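Local coordinates for protein histidinol-phosphate aminotransferase (Clostridium acetobutylicum, PDB 3FTB) that probably transfers an amino group between histidinol phosphate and a keto acid, with pyridoxal 5'-phosphate as its cofactor, at residues Phe217-Ile222 and Glu252-Asn257; Glu89-Ser94 and Ile181-Phe186; Lys53-Tyr58 and Ile247-Glu252; Gly158-Lys163 and Ala185-Thr190. All coordinates share one frame; numbering follows the deposited sequence.

Interaction 1: residues Phe217-Ile222 and Glu252-Asn257; sequences FAMPGI and EMAAIN
Met219 and Ile222 both end on the methyl group of Ala254. They join the loop between strands 207-212 and 225-229 to helix 249-257 in the class I and II aminotransferase fold. The tight part is small, buried and wholly apolar. Met219 CE lies 3.6 Å from Ala254 CB, with Met219 SD a little farther from the same carbon. The methionine chain is extended through chi2 and bends at chi3 (-61°), which carries CE to the helix. Ile222 arrives with CD1, also 3.6 Å from Ala254 CB. Phe44 of helix 42-45 touches all three side chains and fills in around them.

The rest is looser. The backbones stay well apart, with Ile222 CA and Ala254 CA 8.3 Å from each other. Glu252 points away from the loop, is partly exposed and leans on Tyr63 and Leu66. On the loop, Pro220 and Ile222 also pack on Leu55 of the second subunit.

Within the helix, Met253 O accepts two bonds. One comes from Asn257 N. The other is from Asn257 ND2 at 2.6 Å to Met253 O, with the donor tilted 20° from the carbonyl plane.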
# COMPACT_ATOMS: atom_id res chain seq x y z
N PHE A 217 -16.68 -5.31 -6.58
CA PHE A 217 -16.39 -6.59 -5.93
C PHE A 217 -16.51 -6.51 -4.42
O PHE A 217 -16.16 -7.47 -3.71
CB PHE A 217 -15.01 -7.12 -6.34
CG PHE A 217 -14.96 -7.68 -7.74
CD1 PHE A 217 -14.52 -6.90 -8.80
CD2 PHE A 217 -15.39 -8.97 -8.00
CE1 PHE A 217 -14.50 -7.39 -10.09
CE2 PHE A 217 -15.38 -9.47 -9.29
CZ PHE A 217 -14.93 -8.68 -10.34
N ALA A 218 -17.01 -5.37 -3.94
CA ALA A 218 -17.42 -5.18 -2.55
C ALA A 218 -16.28 -5.27 -1.52
O ALA A 218 -16.54 -5.41 -0.31
CB ALA A 218 -18.55 -6.15 -2.16
N MET A 219 -15.04 -5.16 -1.99
CA MET A 219 -13.88 -5.36 -1.12
C MET A 219 -12.97 -4.13 -0.99
O MET A 219 -11.83 -4.15 -1.47
CB MET A 219 -13.06 -6.60 -1.59
CG MET A 219 -13.77 -7.96 -1.40
SD MET A 219 -12.85 -9.48 -1.88
CE MET A 219 -12.61 -9.17 -3.62
N PRO A 220 -13.46 -3.04 -0.35
CA PRO A 220 -12.58 -1.87 -0.16
C PRO A 220 -11.43 -2.06 0.85
O PRO A 220 -10.37 -1.45 0.68
CB PRO A 220 -13.54 -0.78 0.33
CG PRO A 220 -14.75 -1.52 0.83
CD PRO A 220 -14.87 -2.69 -0.10
N GLY A 221 -11.62 -2.90 1.87
CA GLY A 221 -10.60 -3.07 2.90
C GLY A 221 -9.37 -3.85 2.45
O GLY A 221 -8.39 -3.98 3.19
N ILE A 222 -9.43 -4.35 1.22
CA ILE A 222 -8.35 -5.17 0.69
C ILE A 222 -7.32 -4.27 -0.02
O ILE A 222 -6.14 -4.61 -0.11
CB ILE A 222 -8.90 -6.27 -0.25
CG1 ILE A 222 -8.26 -7.62 0.07
CG2 ILE A 222 -8.77 -5.87 -1.73
CD1 ILE A 222 -9.04 -8.78 -0.49
N GLU A 252 -3.86 -9.87 -3.37
CA GLU A 252 -3.41 -10.75 -4.43
C GLU A 252 -4.34 -11.95 -4.58
O GLU A 252 -4.72 -12.31 -5.70
CB GLU A 252 -1.99 -11.23 -4.15
CG GLU A 252 -1.39 -12.09 -5.23
CD GLU A 252 0.01 -12.55 -4.87
OE1 GLU A 252 0.22 -12.97 -3.71
OE2 GLU A 252 0.89 -12.49 -5.75
N MET A 253 -4.71 -12.55 -3.45
CA MET A 253 -5.60 -13.72 -3.47
C MET A 253 -6.96 -13.39 -4.07
O MET A 253 -7.54 -14.20 -4.79
CB MET A 253 -5.77 -14.32 -2.07
CG MET A 253 -6.67 -15.56 -2.07
SD MET A 253 -8.43 -15.21 -1.87
CE MET A 253 -8.45 -15.00 -0.08
N ALA A 254 -7.47 -12.19 -3.78
CA ALA A 254 -8.76 -11.76 -4.33
C ALA A 254 -8.68 -11.58 -5.83
O ALA A 254 -9.48 -12.14 -6.57
CB ALA A 254 -9.24 -10.48 -3.66
N ALA A 255 -7.72 -10.78 -6.28
CA ALA A 255 -7.51 -10.55 -7.71
C ALA A 255 -7.30 -11.83 -8.51
O ALA A 255 -7.56 -11.87 -9.71
CB ALA A 255 -6.32 -9.61 -7.92
N ILE A 256 -6.83 -12.87 -7.84
CA ILE A 256 -6.52 -14.12 -8.52
C ILE A 256 -7.74 -15.06 -8.59
O ILE A 256 -7.93 -15.78 -9.57
CB ILE A 256 -5.25 -14.80 -7.90
CG1 ILE A 256 -3.99 -14.07 -8.40
CG2 ILE A 256 -5.22 -16.29 -8.22
CD1 ILE A 256 -2.65 -14.51 -7.79
N ASN A 257 -8.59 -14.99 -7.56
CA ASN A 257 -9.71 -15.91 -7.41
C ASN A 257 -11.10 -15.30 -7.67
O ASN A 257 -12.06 -16.00 -7.99
CB ASN A 257 -9.67 -16.54 -6.02
CG ASN A 257 -8.39 -17.33 -5.78
OD1 ASN A 257 -8.20 -18.40 -6.36
ND2 ASN A 257 -7.51 -16.81 -4.94

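Interaction 2: residues Glu89-Ser94 and Ile181-Phe186; sequences EIIELS and IIDEAF
The first torsions of Ser94 and Ile181 place Ser94 OG against Ile181 CD1 and CG2. In Ser94, chi1 of 55° sets OG between the backbone N and the carbonyl carbon. From there Ser94 OG donates to Ile90 O at 2.6 Å, one turn back in helix 87-95. The donor stands 23° off that carbonyl plane. Ser94 N donates to the same oxygen from the opposite face, so two bonds grip Ile90 O and OG is held in place. In Ile181, chi1 of -58° puts CG2 anti to the backbone N and CG1 anti to the carbonyl carbon. Ile181 CD1 is then 3.9 Å and Ile181 CG2 4.1 Å from Ser94 OG. The hydroxyl is tied into the helix, and the isoleucine methyls lie against OG and CB.

The second touch is lighter. Ile91 CD1 comes 4.2 Å from Asp183 OD2. That oxygen is hydrogen-bonded to Tyr111. The other one, Asp183 OD1, accepts from Ala185 N at 3.1 Å. This is an Asx turn from Asp183 to Ala185.

The contact packs helix 87-95 on one face of the seven-stranded sheet of the class I and II aminotransferase fold. Ile90 and Ile91 rest on strand 207-212, and Ile91 also touches helix 110-117. Strand 179-183 runs between strands 147-151 and 207-212, bonded to both through its backbone.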
# COMPACT_ATOMS: atom_id res chain seq x y z
N GLU A 89 -4.07 4.87 -5.62
CA GLU A 89 -2.65 4.99 -5.88
C GLU A 89 -2.42 5.31 -7.36
O GLU A 89 -1.53 6.09 -7.72
CB GLU A 89 -1.91 3.71 -5.46
CG GLU A 89 -0.40 3.87 -5.25
CD GLU A 89 0.34 2.54 -4.96
OE1 GLU A 89 -0.31 1.53 -4.66
OE2 GLU A 89 1.60 2.52 -5.03
N ILE A 90 -3.26 4.73 -8.21
CA ILE A 90 -3.08 4.81 -9.65
C ILE A 90 -3.55 6.16 -10.20
O ILE A 90 -2.91 6.73 -11.08
CB ILE A 90 -3.80 3.65 -10.34
CG1 ILE A 90 -3.30 2.33 -9.77
CG2 ILE A 90 -3.61 3.71 -11.86
CD1 ILE A 90 -4.26 1.22 -9.96
N ILE A 91 -4.67 6.66 -9.67
CA ILE A 91 -5.17 7.99 -10.00
C ILE A 91 -4.11 9.05 -9.70
O ILE A 91 -3.73 9.83 -10.58
CB ILE A 91 -6.45 8.31 -9.21
CG1 ILE A 91 -7.57 7.34 -9.59
CG2 ILE A 91 -6.87 9.76 -9.43
CD1 ILE A 91 -8.81 7.47 -8.75
N GLU A 92 -3.63 9.06 -8.46
CA GLU A 92 -2.56 9.97 -8.07
C GLU A 92 -1.33 9.83 -8.97
O GLU A 92 -0.86 10.81 -9.53
CB GLU A 92 -2.16 9.76 -6.61
CG GLU A 92 -0.85 10.44 -6.23
CD GLU A 92 -0.62 10.48 -4.74
OE1 GLU A 92 -1.60 10.63 -3.99
OE2 GLU A 92 0.55 10.35 -4.31
N LEU A 93 -0.82 8.60 -9.09
CA LEU A 93 0.43 8.34 -9.80
C LEU A 93 0.38 8.67 -11.28
O LEU A 93 1.32 9.25 -11.83
CB LEU A 93 0.87 6.89 -9.63
CG LEU A 93 1.51 6.54 -8.29
CD1 LEU A 93 1.63 5.06 -8.16
CD2 LEU A 93 2.87 7.21 -8.14
N SER A 94 -0.71 8.30 -11.94
CA SER A 94 -0.85 8.60 -13.36
C SER A 94 -0.92 10.11 -13.58
O SER A 94 -0.44 10.63 -14.58
CB SER A 94 -2.05 7.88 -13.97
OG SER A 94 -3.24 8.17 -13.26
N ILE A 181 -6.50 9.58 -19.49
CA ILE A 181 -6.69 8.67 -18.36
C ILE A 181 -8.17 8.45 -18.06
O ILE A 181 -8.87 9.38 -17.65
CB ILE A 181 -6.06 9.24 -17.08
CG1 ILE A 181 -4.56 9.49 -17.27
CG2 ILE A 181 -6.33 8.29 -15.90
CD1 ILE A 181 -4.00 10.48 -16.28
N ILE A 182 -8.63 7.22 -18.23
CA ILE A 182 -10.05 6.92 -18.01
C ILE A 182 -10.29 6.06 -16.78
O ILE A 182 -9.93 4.88 -16.75
CB ILE A 182 -10.69 6.22 -19.21
CG1 ILE A 182 -10.40 7.00 -20.49
CG2 ILE A 182 -12.19 6.20 -19.06
CD1 ILE A 182 -11.26 6.55 -21.65
N ASP A 183 -10.91 6.67 -15.77
CA ASP A 183 -11.25 6.00 -14.52
C ASP A 183 -12.52 5.14 -14.67
O ASP A 183 -13.64 5.66 -14.76
CB ASP A 183 -11.41 7.04 -13.41
CG ASP A 183 -12.01 6.48 -12.14
OD1 ASP A 183 -12.26 5.25 -12.08
OD2 ASP A 183 -12.25 7.27 -11.20
N GLU A 184 -12.33 3.82 -14.72
CA GLU A 184 -13.44 2.90 -14.97
C GLU A 184 -13.75 2.01 -13.78
O GLU A 184 -14.11 0.85 -13.94
CB GLU A 184 -13.13 2.04 -16.20
CG GLU A 184 -13.30 2.78 -17.53
CD GLU A 184 -13.19 1.86 -18.71
OE1 GLU A 184 -13.12 0.61 -18.54
OE2 GLU A 184 -13.17 2.40 -19.83
N ALA A 185 -13.63 2.57 -12.58
CA ALA A 185 -13.77 1.79 -11.35
C ALA A 185 -15.19 1.28 -11.17
O ALA A 185 -15.43 0.33 -10.42
CB ALA A 185 -13.35 2.62 -10.15
N PHE A 186 -16.13 1.92 -11.87
CA PHE A 186 -17.54 1.58 -11.76
C PHE A 186 -18.01 0.82 -12.99
O PHE A 186 -19.08 0.20 -12.96
CB PHE A 186 -18.39 2.85 -11.62
CG PHE A 186 -18.35 3.47 -10.24
CD1 PHE A 186 -18.89 2.81 -9.15
CD2 PHE A 186 -17.79 4.73 -10.05
CE1 PHE A 186 -18.87 3.39 -7.88
CE2 PHE A 186 -17.77 5.31 -8.80
CZ PHE A 186 -18.31 4.64 -7.71

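Interaction 3: residues Lys53-Tyr58 and Ile247-Glu252; sequences KNLGVY and INCFAE. With PO4 (phosphate ion), chain H.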
# COMPACT_ATOMS: atom_id res chain seq x y z
N LYS A 53 -1.78 -18.81 4.01
CA LYS A 53 -0.52 -19.51 3.76
C LYS A 53 0.57 -18.53 3.36
O LYS A 53 1.67 -18.52 3.92
CB LYS A 53 -0.67 -20.57 2.67
CG LYS A 53 0.51 -21.54 2.56
CD LYS A 53 0.34 -22.53 1.40
CE LYS A 53 1.29 -22.23 0.24
NZ LYS A 53 2.68 -22.71 0.51
N ASN A 54 0.26 -17.71 2.37
CA ASN A 54 1.22 -16.77 1.82
C ASN A 54 1.53 -15.61 2.77
O ASN A 54 2.38 -14.77 2.46
CB ASN A 54 0.72 -16.25 0.47
CG ASN A 54 0.43 -17.38 -0.52
OD1 ASN A 54 1.20 -18.34 -0.64
ND2 ASN A 54 -0.68 -17.26 -1.23
N LEU A 55 0.84 -15.56 3.91
CA LEU A 55 1.14 -14.56 4.93
C LEU A 55 2.60 -14.63 5.30
O LEU A 55 3.22 -13.61 5.61
CB LEU A 55 0.32 -14.80 6.20
CG LEU A 55 -1.03 -14.12 6.33
CD1 LEU A 55 -1.63 -14.47 7.68
CD2 LEU A 55 -0.86 -12.62 6.17
N GLY A 56 3.14 -15.84 5.28
CA GLY A 56 4.46 -16.10 5.83
C GLY A 56 5.61 -15.75 4.91
O GLY A 56 6.76 -15.74 5.35
N VAL A 57 5.30 -15.44 3.65
CA VAL A 57 6.36 -15.10 2.69
C VAL A 57 6.05 -13.86 1.85
O VAL A 57 4.89 -13.46 1.71
CB VAL A 57 6.69 -16.29 1.77
CG1 VAL A 57 7.09 -17.49 2.61
CG2 VAL A 57 5.50 -16.62 0.87
N TYR A 58 7.09 -13.25 1.30
CA TYR A 58 6.95 -12.15 0.36
C TYR A 58 6.33 -12.65 -0.95
O TYR A 58 6.74 -13.69 -1.49
CB TYR A 58 8.31 -11.52 0.08
CG TYR A 58 8.82 -10.60 1.17
CD1 TYR A 58 8.47 -9.25 1.20
CD2 TYR A 58 9.69 -11.07 2.15
CE1 TYR A 58 8.96 -8.41 2.19
CE2 TYR A 58 10.19 -10.23 3.13
CZ TYR A 58 9.82 -8.90 3.16
OH TYR A 58 10.31 -8.08 4.14
N ILE A 247 1.51 -4.66 -2.78
CA ILE A 247 0.24 -5.38 -2.78
C ILE A 247 0.25 -6.51 -1.76
O ILE A 247 0.97 -7.48 -1.93
CB ILE A 247 -0.05 -5.98 -4.19
CG1 ILE A 247 0.02 -4.90 -5.26
CG2 ILE A 247 -1.40 -6.69 -4.24
CD1 ILE A 247 -0.79 -3.67 -4.95
N ASN A 248 -0.54 -6.39 -0.71
CA ASN A 248 -0.62 -7.45 0.31
C ASN A 248 -1.15 -8.77 -0.26
O ASN A 248 -1.77 -8.80 -1.32
CB ASN A 248 -1.50 -7.00 1.48
CG ASN A 248 -2.99 -7.09 1.17
OD1 ASN A 248 -3.62 -6.10 0.83
ND2 ASN A 248 -3.54 -8.29 1.28
N CYS A 249 -0.93 -9.87 0.47
CA CYS A 249 -1.23 -11.20 -0.04
C CYS A 249 -2.72 -11.52 -0.24
O CYS A 249 -3.08 -12.29 -1.14
CB CYS A 249 -0.55 -12.28 0.81
SG CYS A 249 -1.18 -12.53 2.50
N PHE A 250 -3.59 -10.96 0.60
CA PHE A 250 -5.03 -11.19 0.47
C PHE A 250 -5.56 -10.48 -0.78
O PHE A 250 -6.35 -11.05 -1.55
CB PHE A 250 -5.77 -10.72 1.72
CG PHE A 250 -5.45 -11.52 2.95
CD1 PHE A 250 -6.00 -12.77 3.14
CD2 PHE A 250 -4.59 -11.01 3.91
CE1 PHE A 250 -5.70 -13.51 4.28
CE2 PHE A 250 -4.28 -11.74 5.05
CZ PHE A 250 -4.84 -13.00 5.23
N ALA A 251 -5.12 -9.24 -0.96
CA ALA A 251 -5.44 -8.49 -2.16
C ALA A 251 -5.08 -9.34 -3.37
O ALA A 251 -5.89 -9.52 -4.27
CB ALA A 251 -4.66 -7.18 -2.18
N GLU A 252 -3.86 -9.87 -3.37
CA GLU A 252 -3.41 -10.75 -4.43
C GLU A 252 -4.34 -11.95 -4.58
O GLU A 252 -4.72 -12.31 -5.70
CB GLU A 252 -1.99 -11.23 -4.15
CG GLU A 252 -1.39 -12.09 -5.23
CD GLU A 252 0.01 -12.55 -4.87
OE1 GLU A 252 0.22 -12.97 -3.71
OE2 GLU A 252 0.89 -12.49 -5.75
P PO4 H . 9.53 -4.71 4.96
O1 PO4 H . 9.00 -4.53 6.37
O2 PO4 H . 11.05 -4.69 4.94
O3 PO4 H . 9.00 -6.02 4.43
O4 PO4 H . 9.01 -3.60 4.09
O HOH W 1 -1.47 -14.56 -1.75
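Leu55 reaches Cys249 and Phe250 with one methyl group. Its chi1 of -91° lies off the usual staggered values, while chi2 is fully extended. Leu55 CD2 ends 3.7 Å from Cys249 SG and 3.7 Å from Phe250 CE2. The leucine slants across the end of the ring, neither square to its face nor at its edge. In Cys249, chi1 of 70° holds SG between the backbone N and the carbonyl carbon, turned to the leucine. SG also sits over one face of the neighbouring Phe250 ring, toward its rim. The Phe250 ring stacks on Phe250 of the second subunit. Leu55 and Phe250 also pack on Phe44 of the second subunit.

Asn54 adds a lighter apolar touch, with its CB 4.2 Å from Cys249 CB. Its amide turns toward a bridging water. Asn54 ND2 donates to that water at 2.9 Å. The water in turn donates to Cys249 O and Glu252 OE1. It therefore links the loop to the first turn of helix 249-257.

Tyr58 takes a different direction. Tyr58 OH donates to phosphate O3 at 2.5 Å, a very short bond, and O3 lies near the ring plane at the edge. Lys215 of the second subunit is hydrogen-bonded to the same hydroxyl. Ser88, Thr214 and Arg223 of the second subunit also bind the phosphate. The ion probably comes from the crystallisation liquor. Its setting is consistent with the cofactor-phosphate pocket of class I and II aminotransferases, where a tyrosine from one subunit completes the site of the other.

Interaction 4: residues Gly158-Lys163 and Ala185-Thr190; sequences GGLINK and AFIEFT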
# COMPACT_ATOMS: atom_id res chain seq x y z
N GLY A 158 -23.05 9.61 -13.08
CA GLY A 158 -23.13 8.28 -13.66
C GLY A 158 -23.12 8.21 -15.18
O GLY A 158 -23.66 7.28 -15.77
N GLY A 159 -22.50 9.19 -15.82
CA GLY A 159 -22.48 9.24 -17.27
C GLY A 159 -21.39 8.38 -17.90
O GLY A 159 -20.25 8.37 -17.44
N LEU A 160 -21.75 7.67 -18.97
CA LEU A 160 -20.79 6.89 -19.75
C LEU A 160 -20.26 7.70 -20.92
O LEU A 160 -21.02 8.43 -21.55
CB LEU A 160 -21.45 5.62 -20.30
CG LEU A 160 -21.68 4.45 -19.36
CD1 LEU A 160 -22.70 3.50 -19.97
CD2 LEU A 160 -20.37 3.72 -19.06
N ILE A 161 -18.97 7.58 -21.23
CA ILE A 161 -18.39 8.21 -22.40
C ILE A 161 -18.90 7.60 -23.73
O ILE A 161 -18.64 6.44 -24.03
CB ILE A 161 -16.86 8.12 -22.39
CG1 ILE A 161 -16.28 8.80 -21.14
CG2 ILE A 161 -16.27 8.73 -23.66
CD1 ILE A 161 -14.79 8.52 -20.94
N ASN A 162 -19.63 8.40 -24.50
CA ASN A 162 -20.08 8.04 -25.85
C ASN A 162 -18.90 7.64 -26.71
O ASN A 162 -18.06 8.48 -27.07
CB ASN A 162 -20.84 9.24 -26.46
CG ASN A 162 -21.43 8.95 -27.84
OD1 ASN A 162 -20.75 8.48 -28.75
ND2 ASN A 162 -22.71 9.26 -28.00
N LYS A 163 -18.81 6.36 -27.05
CA LYS A 163 -17.66 5.87 -27.79
C LYS A 163 -17.54 6.58 -29.14
O LYS A 163 -16.50 7.12 -29.47
CB LYS A 163 -17.71 4.36 -27.97
CG LYS A 163 -16.34 3.72 -28.13
CD LYS A 163 -16.43 2.28 -28.61
CE LYS A 163 -16.84 1.30 -27.52
NZ LYS A 163 -17.09 -0.05 -28.13
N ALA A 185 -13.63 2.57 -12.58
CA ALA A 185 -13.77 1.79 -11.35
C ALA A 185 -15.19 1.28 -11.17
O ALA A 185 -15.43 0.33 -10.42
CB ALA A 185 -13.35 2.62 -10.15
N PHE A 186 -16.13 1.92 -11.87
CA PHE A 186 -17.54 1.58 -11.76
C PHE A 186 -18.01 0.82 -12.99
O PHE A 186 -19.08 0.20 -12.96
CB PHE A 186 -18.39 2.85 -11.62
CG PHE A 186 -18.35 3.47 -10.24
CD1 PHE A 186 -18.89 2.81 -9.15
CD2 PHE A 186 -17.79 4.73 -10.05
CE1 PHE A 186 -18.87 3.39 -7.88
CE2 PHE A 186 -17.77 5.31 -8.80
CZ PHE A 186 -18.31 4.64 -7.71
N ILE A 187 -17.22 0.87 -14.06
CA ILE A 187 -17.62 0.34 -15.36
C ILE A 187 -18.23 -1.05 -15.26
O ILE A 187 -18.87 -1.53 -16.19
CB ILE A 187 -16.44 0.28 -16.34
CG1 ILE A 187 -16.93 0.31 -17.80
CG2 ILE A 187 -15.65 -0.98 -16.10
CD1 ILE A 187 -17.37 1.68 -18.29
N GLU A 188 -18.03 -1.70 -14.12
CA GLU A 188 -18.49 -3.07 -13.93
C GLU A 188 -20.00 -3.15 -13.97
O GLU A 188 -20.59 -4.14 -14.43
CB GLU A 188 -18.03 -3.55 -12.57
CG GLU A 188 -16.79 -2.87 -12.05
CD GLU A 188 -15.55 -3.52 -12.58
OE1 GLU A 188 -14.48 -2.95 -12.34
OE2 GLU A 188 -15.66 -4.59 -13.22
N PHE A 189 -20.62 -2.08 -13.49
CA PHE A 189 -22.04 -2.07 -13.17
C PHE A 189 -22.90 -1.88 -14.41
O PHE A 189 -24.12 -1.82 -14.31
CB PHE A 189 -22.34 -0.98 -12.14
CG PHE A 189 -21.75 -1.23 -10.77
CD1 PHE A 189 -22.46 -1.97 -9.82
CD2 PHE A 189 -20.52 -0.70 -10.41
CE1 PHE A 189 -21.92 -2.20 -8.56
CE2 PHE A 189 -19.98 -0.92 -9.15
CZ PHE A 189 -20.69 -1.66 -8.22
N THR A 190 -22.26 -1.80 -15.57
CA THR A 190 -22.94 -1.71 -16.86
C THR A 190 -23.12 -3.09 -17.51
O THR A 190 -24.17 -3.40 -18.08
CB THR A 190 -22.14 -0.83 -17.84
OG1 THR A 190 -21.02 -1.56 -18.35
CG2 THR A 190 -21.62 0.41 -17.13
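The contact of Leu160 with Ile187 and Thr190 is a small, partly buried apolar one between two loops. These follow the neighbouring parallel strands 147-151 and 179-183 of the seven-stranded sheet. One methyl group carries the loop 158-163 side. Leu160 CD2 lies 3.7 Å from Ile187 CD1 and 4.0 Å from Thr190 CG2. The leucine runs nearly square to the isoleucine and meets the threonine end to end, methyl to methyl.

Ile187 has CG1 anti to the backbone N (chi1 -156°). Its chain then bends at chi2, so CD1 swings to the leucine although the side chain does not start in that direction. Thr190 points CG2 at Leu160 and keeps its hydroxyl for its own segment. Thr190 OG1 donates to Ile187 O at 3.0 Å, with the donor 19° from the carbonyl plane. This bond steadies CG2 and spans the short 3-10 turn around Glu188. Phe189 N bonds to Phe186 O at 2.8 Å in the same turn.

Asn152 touches both Leu160 and Ile187, and His296 also touches Leu160. The Ile187 side chain is about 5 Å from a bound phosphate, probably from the crystallisation liquor, which may mark a pocket.

Past Ile161, Asn162 is the N-cap of helix 163-176, with its OD1 taking the backbone N of Lys165. Strand 147-151, this helix and strand 179-183 make a beta-alpha-beta crossover in the parallel part of the main sheet of this aminotransferase fold.

In the fold
Interactions 1 and 3 both use helix 249-257 and share Glu252. They touch each other, notably where Ile222 CD1 meets Phe250 O at 3.7 Å. Interactions 1, 2 and 3 touch the second subunit, and interaction 4 does not. Interactions 2 and 4 share Ala185 and Phe186, on the run leaving strand 179-183; their centres each lie about 8 Å from the chain centre. Interaction 3 is the outermost, its centre about 26 Å from the chain centre, yet its touching residues are mostly buried. It alone has a phosphate hydrogen-bonded within its segments, together with a bridging water. Interaction 1 is purely apolar, interaction 2 adds polar groups, and interaction 4, partly buried, is methyl packing between loops.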